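Local coordinates for protein putative O-acetylhomoserine (Thiol)-lyase (Campylobacter jejuni, PDB 4OC9) that probably uses pyridoxal 5'-phosphate to make homocysteine from O-acetylhomoserine and sulfide, at residues V102-K107 / I125-F130; A148-S153 / I179-V184. One frame throughout, in Å; residues are numbered along the deposited sequence.

Interaction 1 (V102-K107 / I125-F130); sequences VAYSNK and IEAREF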
loop_
_atom_site.group_PDB
_atom_site.type_symbol
_atom_site.label_atom_id
_atom_site.label_comp_id
_atom_site.label_asym_id
_atom_site.label_seq_id
_atom_site.Cartn_x
_atom_site.Cartn_y
_atom_site.Cartn_z
ATOM N N VAL D 102 -28.757 0.351 27.016
ATOM C CA VAL D 102 -28.959 -0.178 25.680
ATOM C C VAL D 102 -29.357 -1.614 25.838
ATOM O O VAL D 102 -28.858 -2.310 26.726
ATOM C CB VAL D 102 -27.695 -0.098 24.766
ATOM C CG1 VAL D 102 -27.268 1.353 24.560
ATOM C CG2 VAL D 102 -26.529 -0.892 25.354
ATOM N N ALA D 103 -30.234 -2.063 24.944
ATOM C CA ALA D 103 -30.708 -3.443 24.936
ATOM C C ALA D 103 -29.907 -4.215 23.884
ATOM O O ALA D 103 -29.781 -3.758 22.735
ATOM C CB ALA D 103 -32.184 -3.499 24.600
ATOM N N TYR D 104 -29.411 -5.393 24.259
ATOM C CA TYR D 104 -28.630 -6.173 23.329
ATOM C C TYR D 104 -28.955 -7.669 23.338
ATOM O O TYR D 104 -29.261 -8.255 24.360
ATOM C CB TYR D 104 -27.139 -5.985 23.640
ATOM C CG TYR D 104 -26.663 -6.656 24.925
ATOM C CD1 TYR D 104 -26.914 -6.102 26.177
ATOM C CD2 TYR D 104 -25.903 -7.813 24.875
ATOM C CE1 TYR D 104 -26.466 -6.719 27.340
ATOM C CE2 TYR D 104 -25.429 -8.413 26.024
ATOM C CZ TYR D 104 -25.725 -7.867 27.252
ATOM O OH TYR D 104 -25.259 -8.478 28.377
ATOM N N SER D 105 -28.864 -8.266 22.175
ATOM C CA SER D 105 -29.117 -9.682 21.996
ATOM C C SER D 105 -28.108 -10.555 22.746
ATOM O O SER D 105 -26.910 -10.247 22.826
ATOM C CB SER D 105 -29.092 -10.034 20.482
ATOM O OG SER D 105 -29.185 -11.423 20.275
ATOM N N ASN D 106 -28.612 -11.650 23.287
ATOM C CA ASN D 106 -27.806 -12.593 24.043
ATOM C C ASN D 106 -27.024 -13.498 23.096
ATOM O O ASN D 106 -26.241 -14.341 23.522
ATOM C CB ASN D 106 -28.676 -13.439 24.973
ATOM C CG ASN D 106 -29.655 -14.349 24.222
ATOM O OD1 ASN D 106 -30.019 -14.127 23.061
ATOM N ND2 ASN D 106 -30.120 -15.359 24.913
ATOM N N LYS D 107 -27.285 -13.360 21.800
ATOM C CA LYS D 107 -26.578 -14.165 20.796
ATOM C C LYS D 107 -25.835 -13.266 19.774
ATOM O O LYS D 107 -26.361 -12.959 18.703
ATOM C CB LYS D 107 -27.511 -15.151 20.093
ATOM C CG LYS D 107 -28.144 -16.139 21.049
ATOM C CD LYS D 107 -28.939 -17.217 20.350
ATOM C CE LYS D 107 -29.600 -18.079 21.383
ATOM N NZ LYS D 107 -30.265 -19.248 20.771
ATOM N N ILE D 125 -22.641 3.588 30.874
ATOM C CA ILE D 125 -23.659 3.084 29.961
ATOM C C ILE D 125 -24.008 1.657 30.356
ATOM O O ILE D 125 -23.179 0.739 30.278
ATOM C CB ILE D 125 -23.217 3.183 28.500
ATOM C CG1 ILE D 125 -23.010 4.662 28.136
ATOM C CG2 ILE D 125 -24.264 2.568 27.590
ATOM C CD1 ILE D 125 -22.450 4.917 26.744
ATOM N N GLU D 126 -25.249 1.497 30.796
ATOM C CA GLU D 126 -25.767 0.224 31.248
ATOM C C GLU D 126 -26.191 -0.659 30.088
ATOM O O GLU D 126 -26.768 -0.178 29.108
ATOM C CB GLU D 126 -26.989 0.473 32.160
ATOM C CG GLU D 126 -27.658 -0.786 32.700
ATOM C CD GLU D 126 -28.917 -0.518 33.546
ATOM O OE1 GLU D 126 -29.165 0.656 33.902
ATOM O OE2 GLU D 126 -29.659 -1.495 33.854
ATOM N N ALA D 127 -25.942 -1.954 30.224
ATOM C CA ALA D 127 -26.320 -2.917 29.201
ATOM C C ALA D 127 -27.374 -3.886 29.745
ATOM O O ALA D 127 -27.245 -4.380 30.865
ATOM C CB ALA D 127 -25.116 -3.693 28.717
ATOM N N ARG D 128 -28.408 -4.136 28.943
ATOM C CA ARG D 128 -29.503 -5.041 29.303
ATOM C C ARG D 128 -29.729 -6.090 28.220
ATOM O O ARG D 128 -30.252 -5.790 27.164
ATOM C CB ARG D 128 -30.808 -4.263 29.536
ATOM C CG ARG D 128 -30.715 -3.244 30.663
ATOM C CD ARG D 128 -32.009 -2.474 30.821
ATOM N NE ARG D 128 -31.897 -1.439 31.851
ATOM C CZ ARG D 128 -32.864 -0.580 32.152
ATOM N NH1 ARG D 128 -34.028 -0.618 31.503
ATOM N NH2 ARG D 128 -32.668 0.326 33.091
ATOM N N GLU D 129 -29.344 -7.317 28.544
ATOM C CA GLU D 129 -29.476 -8.465 27.690
ATOM C C GLU D 129 -30.934 -8.865 27.412
ATOM O O GLU D 129 -31.834 -8.599 28.215
ATOM C CB GLU D 129 -28.844 -9.656 28.398
ATOM C CG GLU D 129 -28.767 -10.953 27.601
ATOM C CD GLU D 129 -28.319 -12.135 28.458
ATOM O OE1 GLU D 129 -27.855 -13.188 27.937
ATOM O OE2 GLU D 129 -28.429 -12.014 29.685
ATOM N N PHE D 130 -31.183 -9.450 26.238
ATOM C CA PHE D 130 -32.541 -9.913 25.909
ATOM C C PHE D 130 -32.328 -11.123 25.020
ATOM O O PHE D 130 -31.257 -11.287 24.420
ATOM C CB PHE D 130 -33.471 -8.868 25.259
ATOM C CG PHE D 130 -33.140 -8.530 23.828
ATOM C CD1 PHE D 130 -32.263 -7.519 23.523
ATOM C CD2 PHE D 130 -33.766 -9.215 22.784
ATOM C CE1 PHE D 130 -31.993 -7.205 22.207
ATOM C CE2 PHE D 130 -33.515 -8.896 21.469
ATOM C CZ PHE D 130 -32.613 -7.895 21.178
#
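Val102 to Ser105 pair in parallel with Ala127 to Phe130, the two short strands running 37° apart and approaching to 4.6 Å. The backbone bonds zigzag between them. Val102 N gives to Glu126 O, Val102 O takes from Arg128 N, Tyr104 N gives to Arg128 O, and Tyr104 O takes from Phe130 N. A weak bond from Asn106 N to Phe130 O follows past the end of the first strand.

Two aromatic rings lean across the strands, one on each face of the sheet. Tyr104 holds CG between its own N and carbonyl carbon (chi1 71°), and its ring end reaches over the neighbouring strand. Tyr104 CE1 lies 3.2 Å from Glu129 N, and it also meets the methyl of Ala127 at 3.6 Å from CB. Glu129 CA sits over one ring face as a CH-pi contact, 3.9 Å from the centroid. On the side of the sheet that bears Tyr104 and Ala127, Ile116 of helix 110-119 touches both side chains.

Phe130 leans back the other way with a similar first torsion (chi1 73°). Ser105 CA lies over its ring, offset toward the rim and 4.1 Å from the centroid. Phe130 CD1 is 4.2 Å from Ala103 CB. Leu138 of helix 136-141 packs against both Ala103 and Phe130.

Just past the end of strand 102-105, Glu129 CG lies 3.6 Å from Asn106 CB. The charged end of Arg128 turns outward, where NE makes a salt bridge with Glu126 OE2 at 3.0 Å; NH1 bonds Val141 O and pairs with Asp143. As the strand ends, Ser105 OG accepts from Lys107 N in an ST turn.

With helix 110-119 as the connection, this is a beta-alpha-beta unit at one edge of the large sheet of a PLP-dependent enzyme.

Interaction 2 (A148-S153 / I179-V184); sequences AIFFES and ICDNTV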
loop_
_atom_site.group_PDB
_atom_site.type_symbol
_atom_site.label_atom_id
_atom_site.label_comp_id
_atom_site.label_asym_id
_atom_site.label_seq_id
_atom_site.Cartn_x
_atom_site.Cartn_y
_atom_site.Cartn_z
ATOM N N ALA D 148 -30.902 2.220 22.451
ATOM C CA ALA D 148 -30.645 1.372 21.293
ATOM C C ALA D 148 -30.964 -0.096 21.558
ATOM O O ALA D 148 -30.911 -0.575 22.700
ATOM C CB ALA D 148 -29.199 1.511 20.845
ATOM N N ILE D 149 -31.340 -0.771 20.479
ATOM C CA ILE D 149 -31.682 -2.201 20.467
ATOM C C ILE D 149 -30.689 -2.811 19.463
ATOM O O ILE D 149 -30.775 -2.538 18.258
ATOM C CB ILE D 149 -33.125 -2.436 20.067
ATOM C CG1 ILE D 149 -34.051 -1.827 21.144
ATOM C CG2 ILE D 149 -33.359 -3.921 19.947
ATOM C CD1 ILE D 149 -35.533 -1.884 20.834
ATOM N N PHE D 150 -29.737 -3.589 19.994
ATOM C CA PHE D 150 -28.685 -4.181 19.201
ATOM C C PHE D 150 -28.768 -5.668 19.031
ATOM O O PHE D 150 -28.975 -6.391 19.999
ATOM C CB PHE D 150 -27.345 -3.872 19.859
ATOM C CG PHE D 150 -26.157 -4.279 19.031
ATOM C CD1 PHE D 150 -25.644 -5.561 19.108
ATOM C CD2 PHE D 150 -25.548 -3.366 18.184
ATOM C CE1 PHE D 150 -24.570 -5.934 18.332
ATOM C CE2 PHE D 150 -24.466 -3.742 17.407
ATOM C CZ PHE D 150 -23.984 -5.030 17.480
ATOM N N PHE D 151 -28.588 -6.110 17.788
ATOM C CA PHE D 151 -28.637 -7.529 17.474
ATOM C C PHE D 151 -27.949 -7.816 16.145
ATOM O O PHE D 151 -27.622 -6.895 15.382
ATOM C CB PHE D 151 -30.078 -7.997 17.346
ATOM C CG PHE D 151 -30.796 -7.408 16.176
ATOM C CD1 PHE D 151 -31.363 -6.163 16.258
ATOM C CD2 PHE D 151 -30.950 -8.120 15.018
ATOM C CE1 PHE D 151 -32.065 -5.633 15.191
ATOM C CE2 PHE D 151 -31.645 -7.596 13.935
ATOM C CZ PHE D 151 -32.198 -6.342 14.020
ATOM N N GLU D 152 -27.729 -9.093 15.884
ATOM C CA GLU D 152 -27.103 -9.534 14.646
ATOM C C GLU D 152 -28.172 -10.215 13.782
ATOM O O GLU D 152 -29.105 -10.858 14.301
ATOM C CB GLU D 152 -25.929 -10.459 14.913
ATOM C CG GLU D 152 -24.751 -9.762 15.559
ATOM C CD GLU D 152 -23.568 -10.665 15.905
ATOM O OE1 GLU D 152 -23.598 -11.855 15.548
ATOM O OE2 GLU D 152 -22.635 -10.177 16.586
ATOM N N SER D 153 -28.070 -10.026 12.477
ATOM C CA SER D 153 -29.014 -10.612 11.550
ATOM C C SER D 153 -28.839 -12.135 11.501
ATOM O O SER D 153 -29.809 -12.883 11.468
ATOM C CB SER D 153 -28.847 -10.003 10.149
ATOM O OG SER D 153 -27.559 -10.231 9.581
ATOM N N ILE D 179 -30.298 -1.157 15.857
ATOM C CA ILE D 179 -28.986 -1.387 15.238
ATOM C C ILE D 179 -28.787 -2.854 14.875
ATOM O O ILE D 179 -28.831 -3.726 15.756
ATOM C CB ILE D 179 -27.818 -1.069 16.191
ATOM C CG1 ILE D 179 -27.853 0.384 16.629
ATOM C CG2 ILE D 179 -26.504 -1.347 15.473
ATOM C CD1 ILE D 179 -26.840 0.721 17.712
ATOM N N CYS D 180 -28.580 -3.140 13.588
ATOM C CA CYS D 180 -28.361 -4.495 13.127
ATOM C C CYS D 180 -26.953 -4.700 12.571
ATOM O O CYS D 180 -26.569 -4.034 11.643
ATOM C CB CYS D 180 -29.363 -4.861 12.023
ATOM S SG CYS D 180 -29.153 -6.533 11.328
ATOM N N ASP D 181 -26.238 -5.676 13.115
ATOM C CA ASP D 181 -24.914 -6.047 12.674
ATOM C C ASP D 181 -25.179 -7.098 11.592
ATOM O O ASP D 181 -25.543 -8.246 11.878
ATOM C CB ASP D 181 -24.107 -6.575 13.845
ATOM C CG ASP D 181 -22.698 -6.987 13.469
ATOM O OD1 ASP D 181 -22.482 -7.509 12.342
ATOM O OD2 ASP D 181 -21.806 -6.827 14.328
ATOM N N ASN D 182 -24.990 -6.703 10.333
ATOM C CA ASN D 182 -25.272 -7.596 9.180
ATOM C C ASN D 182 -23.995 -8.163 8.562
ATOM O O ASN D 182 -23.976 -8.552 7.388
ATOM C CB ASN D 182 -26.022 -6.755 8.132
ATOM C CG ASN D 182 -26.759 -7.583 7.114
ATOM O OD1 ASN D 182 -27.300 -8.608 7.451
ATOM N ND2 ASN D 182 -26.854 -7.099 5.879
ATOM N N THR D 183 -22.935 -8.237 9.360
ATOM C CA THR D 183 -21.640 -8.734 8.901
ATOM C C THR D 183 -21.611 -10.072 8.219
ATOM O O THR D 183 -21.125 -10.220 7.090
ATOM C CB THR D 183 -20.675 -8.867 10.077
ATOM O OG1 THR D 183 -20.462 -7.581 10.706
ATOM C CG2 THR D 183 -19.369 -9.413 9.600
ATOM N N VAL D 184 -22.164 -11.082 8.878
ATOM C CA VAL D 184 -22.154 -12.407 8.316
ATOM C C VAL D 184 -23.042 -12.628 7.083
ATOM O O VAL D 184 -22.642 -13.295 6.105
ATOM C CB VAL D 184 -22.566 -13.422 9.385
ATOM C CG1 VAL D 184 -22.498 -14.841 8.800
ATOM C CG2 VAL D 184 -21.652 -13.307 10.576
HETATM O O HOH W 1 -21.535 -7.774 16.790
#
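Strands 146-152 and 177-181 belong to a beta-alpha-beta unit, connected by helix 164-174. They run parallel, 19° apart. Ile179 N bonds Ile149 O, Ile179 O takes from Phe151 N, Phe151 O from Asp181 N, and Asp181 O from Ser153 N. Ile179 CG2 presses on the Phe150 ring, 3.5 Å from CD2. On the other face Cys180 SG lies obliquely by the Phe151 ring, 3.8 Å from CE2.

Glu152 and Asp181 lie side by side and point the same way. Asp181 CG is anti to its backbone N (chi1 -180°) and lies 4.0 Å from Glu152 CG. Glu152 OE2 and Asp181 OD2 stay 4.1 Å apart. A water lies 2.7 Å from each of these two oxygens. Glu152 OE2 also takes the backbone N-H of Tyr109. Asp181 OD1 accepts from Thr183 N, an Asx turn, and also from Thr183 OG1. Two donors thus grip OD1, which should limit rotation of the carboxylate. Ser153 OG gives a bond of 2.7 Å to Asn182 OD1, on a lone pair in the carbonyl plane.

Asp181 OD2 comes close to N1 of the pyridoxyl-lysine at position 206, consistent with the aspartate that faces the pyridine nitrogen in fold-type I PLP enzymes.

Both contacts lie in the same seven-stranded mixed sheet, their centres about 12 Å apart. Interaction 1 closes before interaction 2 opens along the chain. Strands 101-105 and 146-152 are neighbours, so the four strands run side by side in the order 126-130, 101-105, 146-152, 177-181, all parallel. Two probable backbone hydrogen bonds join the contacts directly: Ala103 O lies 2.7 Å from Phe150 N, and Ala103 N lies 2.8 Å from Ala148 O. The centre of interaction 1 is about 17 Å from the centre of the chain, that of interaction 2 about 7 Å. The outer pair continues the sheet to its edge within the chain, away from the pair that ends at Asp181, close to the cofactor.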